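PDB 3NZP: arginine decarboxylase from Campylobacter jejuni subsp. jejuni, which probably catalyses the pyridoxal-phosphate-dependent decarboxylation of arginine to agmatine, a step in polyamine and spermidine biosynthesis. Local coordinates for residues 377-389 with 402-416. Numbering follows the deposited sequence.
Sequences YLHDSIDHLESIL and RSNAEILTHLITKKA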
ATOM      1  N   TYR B 377       5.956  16.691  41.783  1.00 51.67           N
ATOM      2  CA  TYR B 377       6.050  15.257  42.036  1.00 50.27           C
ATOM      3  C   TYR B 377       6.012  14.481  40.730  1.00 50.43           C
ATOM      4  O   TYR B 377       6.786  13.537  40.537  1.00 47.41           O
ATOM      5  CB  TYR B 377       4.910  14.810  42.948  1.00 41.56           C
ATOM      6  CG  TYR B 377       5.198  15.007  44.413  1.00 49.99           C
ATOM      7  CD1 TYR B 377       6.041  16.027  44.846  1.00 49.41           C
ATOM      8  CD2 TYR B 377       4.604  14.191  45.376  1.00 59.26           C
ATOM      9  CE1 TYR B 377       6.288  16.237  46.203  1.00 48.68           C
ATOM     10  CE2 TYR B 377       4.842  14.393  46.742  1.00 53.97           C
ATOM     11  CZ  TYR B 377       5.683  15.421  47.146  1.00 46.96           C
ATOM     12  OH  TYR B 377       5.887  15.657  48.485  1.00 49.63           O
ATOM     13  N   LEU B 378       5.116  14.883  39.833  1.00 43.35           N
ATOM     14  CA  LEU B 378       5.004  14.221  38.541  1.00 44.42           C
ATOM     15  C   LEU B 378       6.358  14.176  37.837  1.00 44.74           C
ATOM     16  O   LEU B 378       6.735  13.152  37.264  1.00 39.87           O
ATOM     17  CB  LEU B 378       3.984  14.942  37.666  1.00 46.85           C
ATOM     18  CG  LEU B 378       3.948  14.480  36.205  1.00 48.86           C
ATOM     19  CD1 LEU B 378       3.883  12.954  36.120  1.00 47.07           C
ATOM     20  CD2 LEU B 378       2.751  15.124  35.527  1.00 43.37           C
ATOM     21  N   HIS B 379       7.079  15.294  37.888  1.00 44.30           N
ATOM     22  CA  HIS B 379       8.404  15.390  37.285  1.00 44.25           C
ATOM     23  C   HIS B 379       9.344  14.380  37.935  1.00 45.08           C
ATOM     24  O   HIS B 379       9.973  13.563  37.257  1.00 34.71           O
ATOM     25  CB  HIS B 379       8.983  16.790  37.486  1.00 51.88           C
ATOM     26  CG  HIS B 379       8.450  17.814  36.534  1.00 56.82           C
ATOM     27  ND1 HIS B 379       8.821  17.859  35.208  1.00 62.12           N
ATOM     28  CD2 HIS B 379       7.582  18.838  36.719  1.00 59.89           C
ATOM     29  CE1 HIS B 379       8.200  18.865  34.615  1.00 63.08           C
ATOM     30  NE2 HIS B 379       7.442  19.474  35.511  1.00 60.03           N
ATOM     31  N   ASP B 380       9.427  14.453  39.261  1.00 42.53           N
ATOM     32  CA  ASP B 380      10.301  13.575  40.027  1.00 45.16           C
ATOM     33  C   ASP B 380       9.961  12.099  39.887  1.00 43.02           C
ATOM     34  O   ASP B 380      10.849  11.260  39.710  1.00 34.09           O
ATOM     35  CB  ASP B 380      10.265  13.971  41.501  1.00 48.79           C
ATOM     36  CG  ASP B 380      10.724  15.393  41.730  1.00 55.69           C
ATOM     37  OD1 ASP B 380      11.893  15.709  41.434  1.00 64.66           O
ATOM     38  OD2 ASP B 380       9.907  16.203  42.206  1.00 58.77           O
ATOM     39  N   SER B 381       8.673  11.781  39.976  1.00 43.93           N
ATOM     40  CA  SER B 381       8.238  10.393  39.860  1.00 47.52           C
ATOM     41  C   SER B 381       8.766   9.784  38.570  1.00 47.18           C
ATOM     42  O   SER B 381       9.327   8.689  38.583  1.00 49.05           O
ATOM     43  CB  SER B 381       6.710  10.300  39.905  1.00 44.94           C
ATOM     44  OG  SER B 381       6.117  11.162  38.956  1.00 59.67           O
ATOM     45  N   ILE B 382       8.607  10.502  37.458  1.00 47.71           N
ATOM     46  CA  ILE B 382       9.070  10.004  36.158  1.00 43.14           C
ATOM     47  C   ILE B 382      10.556   9.697  36.170  1.00 41.29           C
ATOM     48  O   ILE B 382      10.986   8.643  35.702  1.00 36.03           O
ATOM     49  CB  ILE B 382       8.794  11.017  35.029  1.00 38.07           C
ATOM     50  CG1 ILE B 382       7.301  11.280  34.931  1.00 38.86           C
ATOM     51  CG2 ILE B 382       9.238  10.438  33.690  1.00 28.52           C
ATOM     52  CD1 ILE B 382       6.509  10.014  34.609  1.00 42.70           C
ATOM     53  N   ASP B 383      11.333  10.631  36.703  1.00 37.90           N
ATOM     54  CA  ASP B 383      12.770  10.467  36.771  1.00 40.76           C
ATOM     55  C   ASP B 383      13.114   9.165  37.492  1.00 43.33           C
ATOM     56  O   ASP B 383      13.898   8.356  36.988  1.00 41.89           O
ATOM     57  CB  ASP B 383      13.408  11.663  37.494  1.00 50.92           C
ATOM     58  CG  ASP B 383      13.249  12.985  36.727  1.00 64.87           C
ATOM     59  OD1 ASP B 383      13.829  13.995  37.174  1.00 64.82           O
ATOM     60  OD2 ASP B 383      12.552  13.026  35.686  1.00 78.98           O
ATOM     61  N   HIS B 384      12.511   8.956  38.662  1.00 44.11           N
ATOM     62  CA  HIS B 384      12.767   7.751  39.445  1.00 39.04           C
ATOM     63  C   HIS B 384      12.557   6.467  38.642  1.00 38.23           C
ATOM     64  O   HIS B 384      13.401   5.552  38.670  1.00 34.01           O
ATOM     65  CB  HIS B 384      11.907   7.763  40.707  1.00 38.10           C
ATOM     66  CG  HIS B 384      12.300   8.833  41.680  1.00 44.47           C
ATOM     67  ND1 HIS B 384      13.532   9.452  41.647  1.00 43.21           N
ATOM     68  CD2 HIS B 384      11.647   9.359  42.743  1.00 48.03           C
ATOM     69  CE1 HIS B 384      13.621  10.309  42.649  1.00 39.88           C
ATOM     70  NE2 HIS B 384      12.489  10.273  43.329  1.00 43.80           N
ATOM     71  N   LEU B 385      11.443   6.407  37.914  1.00 34.88           N
ATOM     72  CA  LEU B 385      11.138   5.249  37.083  1.00 29.24           C
ATOM     73  C   LEU B 385      12.256   5.061  36.062  1.00 31.04           C
ATOM     74  O   LEU B 385      12.666   3.934  35.765  1.00 21.89           O
ATOM     75  CB  LEU B 385       9.810   5.452  36.365  1.00 21.81           C
ATOM     76  CG  LEU B 385       9.396   4.329  35.404  1.00 28.69           C
ATOM     77  CD1 LEU B 385       9.201   3.029  36.161  1.00 25.34           C
ATOM     78  CD2 LEU B 385       8.118   4.730  34.716  1.00 16.24           C
ATOM     79  N   GLU B 386      12.755   6.181  35.542  1.00 30.57           N
ATOM     80  CA  GLU B 386      13.830   6.148  34.562  1.00 39.75           C
ATOM     81  C   GLU B 386      15.120   5.600  35.164  1.00 42.06           C
ATOM     82  O   GLU B 386      15.832   4.817  34.525  1.00 41.14           O
ATOM     83  CB  GLU B 386      14.074   7.538  33.969  1.00 43.23           C
ATOM     84  CG  GLU B 386      13.347   7.782  32.651  1.00 62.04           C
ATOM     85  CD  GLU B 386      13.459   6.590  31.686  1.00 80.42           C
ATOM     86  OE1 GLU B 386      14.591   6.071  31.486  1.00 85.78           O
ATOM     87  OE2 GLU B 386      12.413   6.172  31.126  1.00 76.85           O
ATOM     88  N   SER B 387      15.421   6.008  36.393  1.00 42.21           N
ATOM     89  CA  SER B 387      16.619   5.526  37.068  1.00 43.01           C
ATOM     90  C   SER B 387      16.473   4.042  37.389  1.00 44.08           C
ATOM     91  O   SER B 387      17.435   3.273  37.260  1.00 40.89           O
ATOM     92  CB  SER B 387      16.878   6.322  38.349  1.00 39.80           C
ATOM     93  OG  SER B 387      17.280   7.651  38.057  1.00 38.90           O
ATOM     94  N   ILE B 388      15.275   3.623  37.798  1.00 39.58           N
ATOM     95  CA  ILE B 388      15.082   2.207  38.111  1.00 41.98           C
ATOM     96  C   ILE B 388      15.266   1.360  36.870  1.00 40.25           C
ATOM     97  O   ILE B 388      15.979   0.352  36.893  1.00 38.79           O
ATOM     98  CB  ILE B 388      13.707   1.942  38.709  1.00 43.66           C
ATOM     99  CG1 ILE B 388      13.659   2.563  40.084  1.00 51.13           C
ATOM    100  CG2 ILE B 388      13.473   0.455  38.900  1.00 34.14           C
ATOM    101  CD1 ILE B 388      12.333   2.385  40.715  1.00 77.12           C
ATOM    102  N   LEU B 389      14.627   1.778  35.784  1.00 30.21           N
ATOM    103  CA  LEU B 389      14.755   1.056  34.535  1.00 29.01           C
ATOM    104  C   LEU B 389      16.224   0.937  34.151  1.00 36.06           C
ATOM    105  O   LEU B 389      16.698  -0.143  33.789  1.00 40.74           O
ATOM    106  CB  LEU B 389      14.000   1.777  33.437  1.00 29.82           C
ATOM    107  CG  LEU B 389      12.489   1.811  33.610  1.00 23.62           C
ATOM    108  CD1 LEU B 389      11.876   2.559  32.438  1.00 33.06           C
ATOM    109  CD2 LEU B 389      11.957   0.400  33.677  1.00 21.94           C
ATOM    110  N   ARG B 402      11.033  -3.353  39.199  1.00 34.63           N
ATOM    111  CA  ARG B 402      10.633  -2.669  37.988  1.00 27.97           C
ATOM    112  C   ARG B 402       9.118  -2.547  37.987  1.00 32.66           C
ATOM    113  O   ARG B 402       8.569  -1.487  37.668  1.00 31.95           O
ATOM    114  CB  ARG B 402      11.110  -3.457  36.777  1.00 19.62           C
ATOM    115  CG  ARG B 402      10.655  -2.894  35.464  1.00 30.43           C
ATOM    116  CD  ARG B 402      11.376  -3.562  34.319  1.00 41.67           C
ATOM    117  NE  ARG B 402      10.816  -3.182  33.029  1.00 47.04           N
ATOM    118  CZ  ARG B 402      11.228  -3.689  31.872  1.00 54.95           C
ATOM    119  NH1 ARG B 402      12.198  -4.591  31.850  1.00 57.80           N
ATOM    120  NH2 ARG B 402      10.675  -3.295  30.738  1.00 63.82           N
ATOM    121  N   SER B 403       8.442  -3.636  38.360  1.00 38.34           N
ATOM    122  CA  SER B 403       6.976  -3.660  38.405  1.00 38.38           C
ATOM    123  C   SER B 403       6.495  -2.615  39.373  1.00 37.77           C
ATOM    124  O   SER B 403       5.674  -1.766  39.031  1.00 37.45           O
ATOM    125  CB  SER B 403       6.456  -5.033  38.853  1.00 40.72           C
ATOM    126  OG  SER B 403       5.032  -5.043  38.920  1.00 31.28           O
ATOM    127  N   ASN B 404       7.007  -2.676  40.593  1.00 37.18           N
ATOM    128  CA  ASN B 404       6.591  -1.715  41.596  1.00 42.83           C
ATOM    129  C   ASN B 404       6.732  -0.293  41.110  1.00 45.05           C
ATOM    130  O   ASN B 404       5.800   0.513  41.229  1.00 40.77           O
ATOM    131  CB  ASN B 404       7.410  -1.897  42.858  1.00 42.09           C
ATOM    132  CG  ASN B 404       7.060  -3.157  43.569  1.00 47.78           C
ATOM    133  OD1 ASN B 404       5.877  -3.519  43.651  1.00 39.79           O
ATOM    134  ND2 ASN B 404       8.073  -3.845  44.098  1.00 43.96           N
ATOM    135  N   ALA B 405       7.910  -0.002  40.562  1.00 43.85           N
ATOM    136  CA  ALA B 405       8.231   1.319  40.049  1.00 38.39           C
ATOM    137  C   ALA B 405       7.186   1.796  39.053  1.00 40.37           C
ATOM    138  O   ALA B 405       6.604   2.872  39.214  1.00 40.69           O
ATOM    139  CB  ALA B 405       9.599   1.288  39.404  1.00 40.09           C
ATOM    140  N   GLU B 406       6.944   0.978  38.033  1.00 41.45           N
ATOM    141  CA  GLU B 406       5.973   1.295  36.990  1.00 37.67           C
ATOM    142  C   GLU B 406       4.575   1.554  37.546  1.00 38.22           C
ATOM    143  O   GLU B 406       3.914   2.535  37.171  1.00 37.12           O
ATOM    144  CB  GLU B 406       5.938   0.163  35.974  1.00 30.03           C
ATOM    145  CG  GLU B 406       7.234  -0.001  35.203  1.00 47.69           C
ATOM    146  CD  GLU B 406       7.243  -1.250  34.354  1.00 55.08           C
ATOM    147  OE1 GLU B 406       8.214  -1.466  33.596  1.00 50.67           O
ATOM    148  OE2 GLU B 406       6.266  -2.027  34.452  1.00 73.82           O
ATOM    149  N   ILE B 407       4.126   0.680  38.445  1.00 37.21           N
ATOM    150  CA  ILE B 407       2.798   0.822  39.053  1.00 43.30           C
ATOM    151  C   ILE B 407       2.702   2.139  39.839  1.00 48.04           C
ATOM    152  O   ILE B 407       1.771   2.939  39.657  1.00 42.17           O
ATOM    153  CB  ILE B 407       2.503  -0.341  40.025  1.00 39.27           C
ATOM    154  CG1 ILE B 407       2.740  -1.684  39.358  1.00 40.49           C
ATOM    155  CG2 ILE B 407       1.064  -0.313  40.441  1.00 38.55           C
ATOM    156  CD1 ILE B 407       2.693  -2.826  40.339  1.00 35.21           C
ATOM    157  N   LEU B 408       3.677   2.349  40.719  1.00 50.38           N
ATOM    158  CA  LEU B 408       3.729   3.553  41.548  1.00 47.57           C
ATOM    159  C   LEU B 408       3.719   4.786  40.656  1.00 45.64           C
ATOM    160  O   LEU B 408       2.919   5.701  40.847  1.00 42.59           O
ATOM    161  CB  LEU B 408       4.996   3.533  42.423  1.00 39.35           C
ATOM    162  CG  LEU B 408       4.948   2.616  43.645  1.00 27.81           C
ATOM    163  CD1 LEU B 408       6.345   2.265  44.135  1.00 23.54           C
ATOM    164  CD2 LEU B 408       4.154   3.319  44.718  1.00 21.47           C
ATOM    165  N   THR B 409       4.611   4.787  39.673  1.00 42.48           N
ATOM    166  CA  THR B 409       4.717   5.893  38.747  1.00 36.62           C
ATOM    167  C   THR B 409       3.361   6.195  38.146  1.00 48.49           C
ATOM    168  O   THR B 409       2.941   7.352  38.099  1.00 56.41           O
ATOM    169  CB  THR B 409       5.700   5.564  37.647  1.00 36.07           C
ATOM    170  OG1 THR B 409       6.975   5.274  38.236  1.00 36.35           O
ATOM    171  CG2 THR B 409       5.831   6.722  36.691  1.00 31.77           C
ATOM    172  N   HIS B 410       2.664   5.156  37.693  1.00 50.25           N
ATOM    173  CA  HIS B 410       1.341   5.359  37.118  1.00 50.23           C
ATOM    174  C   HIS B 410       0.375   5.904  38.150  1.00 46.71           C
ATOM    175  O   HIS B 410      -0.351   6.861  37.880  1.00 42.12           O
ATOM    176  CB  HIS B 410       0.796   4.066  36.532  1.00 63.02           C
ATOM    177  CG  HIS B 410       1.238   3.823  35.127  1.00 79.57           C
ATOM    178  ND1 HIS B 410       2.562   3.648  34.783  1.00 81.12           N
ATOM    179  CD2 HIS B 410       0.536   3.782  33.971  1.00 83.81           C
ATOM    180  CE1 HIS B 410       2.655   3.514  33.472  1.00 86.84           C
ATOM    181  NE2 HIS B 410       1.440   3.592  32.956  1.00 90.12           N
ATOM    182  N   LEU B 411       0.364   5.304  39.335  1.00 43.12           N
ATOM    183  CA  LEU B 411      -0.524   5.785  40.383  1.00 47.87           C
ATOM    184  C   LEU B 411      -0.245   7.263  40.670  1.00 52.85           C
ATOM    185  O   LEU B 411      -1.168   8.071  40.772  1.00 52.55           O
ATOM    186  CB  LEU B 411      -0.341   4.966  41.662  1.00 43.30           C
ATOM    187  CG  LEU B 411      -0.901   3.539  41.657  1.00 45.25           C
ATOM    188  CD1 LEU B 411      -0.545   2.815  42.965  1.00 34.53           C
ATOM    189  CD2 LEU B 411      -2.405   3.609  41.472  1.00 40.73           C
ATOM    190  N   ILE B 412       1.037   7.611  40.789  1.00 50.70           N
ATOM    191  CA  ILE B 412       1.446   8.983  41.065  1.00 40.86           C
ATOM    192  C   ILE B 412       1.027   9.919  39.949  1.00 47.34           C
ATOM    193  O   ILE B 412       0.535  11.018  40.199  1.00 47.16           O
ATOM    194  CB  ILE B 412       2.961   9.073  41.269  1.00 39.43           C
ATOM    195  CG1 ILE B 412       3.320   8.474  42.627  1.00 40.65           C
ATOM    196  CG2 ILE B 412       3.424  10.512  41.169  1.00 37.19           C
ATOM    197  CD1 ILE B 412       4.792   8.285  42.850  1.00 36.10           C
ATOM    198  N   THR B 413       1.219   9.479  38.710  1.00 51.78           N
ATOM    199  CA  THR B 413       0.839  10.283  37.549  1.00 53.59           C
ATOM    200  C   THR B 413      -0.672  10.455  37.513  1.00 55.44           C
ATOM    201  O   THR B 413      -1.176  11.531  37.192  1.00 51.22           O
ATOM    202  CB  THR B 413       1.289   9.619  36.238  1.00 49.55           C
ATOM    203  OG1 THR B 413       2.711   9.757  36.093  1.00 46.20           O
ATOM    204  CG2 THR B 413       0.593  10.263  35.054  1.00 43.95           C
ATOM    205  N   LYS B 414      -1.390   9.387  37.839  1.00 61.79           N
ATOM    206  CA  LYS B 414      -2.846   9.433  37.844  1.00 67.45           C
ATOM    207  C   LYS B 414      -3.337  10.458  38.873  1.00 70.80           C
ATOM    208  O   LYS B 414      -4.017  11.425  38.522  1.00 72.41           O
ATOM    209  CB  LYS B 414      -3.425   8.048  38.171  1.00 67.85           C
ATOM    210  CG  LYS B 414      -4.946   7.951  37.998  1.00 75.27           C
ATOM    211  CD  LYS B 414      -5.546   6.754  38.750  1.00 76.24           C
ATOM    212  CE  LYS B 414      -7.038   6.576  38.451  1.00 69.85           C
ATOM    213  NZ  LYS B 414      -7.851   7.820  38.628  1.00 71.97           N
ATOM    214  N   LYS B 415      -2.973  10.241  40.138  1.00 70.99           N
ATOM    215  CA  LYS B 415      -3.369  11.116  41.249  1.00 65.44           C
ATOM    216  C   LYS B 415      -2.904  12.541  41.015  1.00 63.19           C
ATOM    217  O   LYS B 415      -3.481  13.492  41.534  1.00 54.23           O
ATOM    218  CB  LYS B 415      -2.774  10.597  42.559  1.00 64.97           C
ATOM    219  CG  LYS B 415      -3.314  11.263  43.809  1.00 67.95           C
ATOM    220  CD  LYS B 415      -2.763  10.574  45.054  1.00 71.84           C
ATOM    221  CE  LYS B 415      -3.424  11.089  46.328  1.00 76.57           C
ATOM    222  NZ  LYS B 415      -2.830  10.449  47.537  1.00 68.76           N
ATOM    223  N   ALA B 416      -1.840  12.675  40.235  1.00 64.81           N
ATOM    224  CA  ALA B 416      -1.291  13.979  39.919  1.00 61.88           C
ATOM    225  C   ALA B 416      -2.322  14.750  39.123  1.00 61.01           C
ATOM    226  O   ALA B 416      -2.841  15.758  39.587  1.00 66.20           O
ATOM    227  CB  ALA B 416      -0.021  13.822  39.112  1.00 65.93           C
TER
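Leu385 has CG trans to its backbone N (chi1 177°), which carries the side chain across to the other helix, CD2 and CB against Thr409 and CD1 toward Ala405; Thr409 OG1 lies opposite its own carbonyl carbon (chi1 -58°). Leu385 and Thr409 meet at roughly a right angle in an antiparallel helix pair of the arginine decarboxylase helical bundle, the axes 9.4 Å apart at closest approach and 166° between their directions. Here Leu385 CD2 rests on Thr409 CG2 at 3.6 Å, while Leu385 CB faces the hydroxyl. That hydroxyl is already spoken for: Thr409 OG1 donates to Ala405 O at 2.6 Å, from above the carbonyl plane, so the threonine can turn toward the leucine with its polar atom paired inside its own helix. Thr413 repeats the arrangement one turn on, giving its OG1 proton to Thr409 O and presenting the same oxygen to Leu378 CD1. Between these levels, Ser381 sets its CB against Ile412 CG2 at 3.5 Å; the CA atoms of Ser381 and Thr409 are 5.8 Å apart, much as at Leu378 and Leu385.

Toward the other end, Ala405 offers a single methyl to two residues, Leu385 through CD1 and Ile388 through CD1. Ile388 also touches Ile359 of helix 357-368, a third member of the bundle. Leu389 then crosses the extended Arg402, whose guanidinium reaches Glu250 of the second subunit in a salt bridge; Glu406 OE2 is hydrogen-bonded to Ser208 OG of that subunit, tying this end of the pair to the dimer interface. The two charged residues also hold each other: Arg402 NE meets Glu406 OE1 at 3.2 Å on its syn side but tilted out of the carboxylate plane, near the guanidinium's own plane, with Leu389 CD2 lying 3.8 Å from the same Arg402 NE.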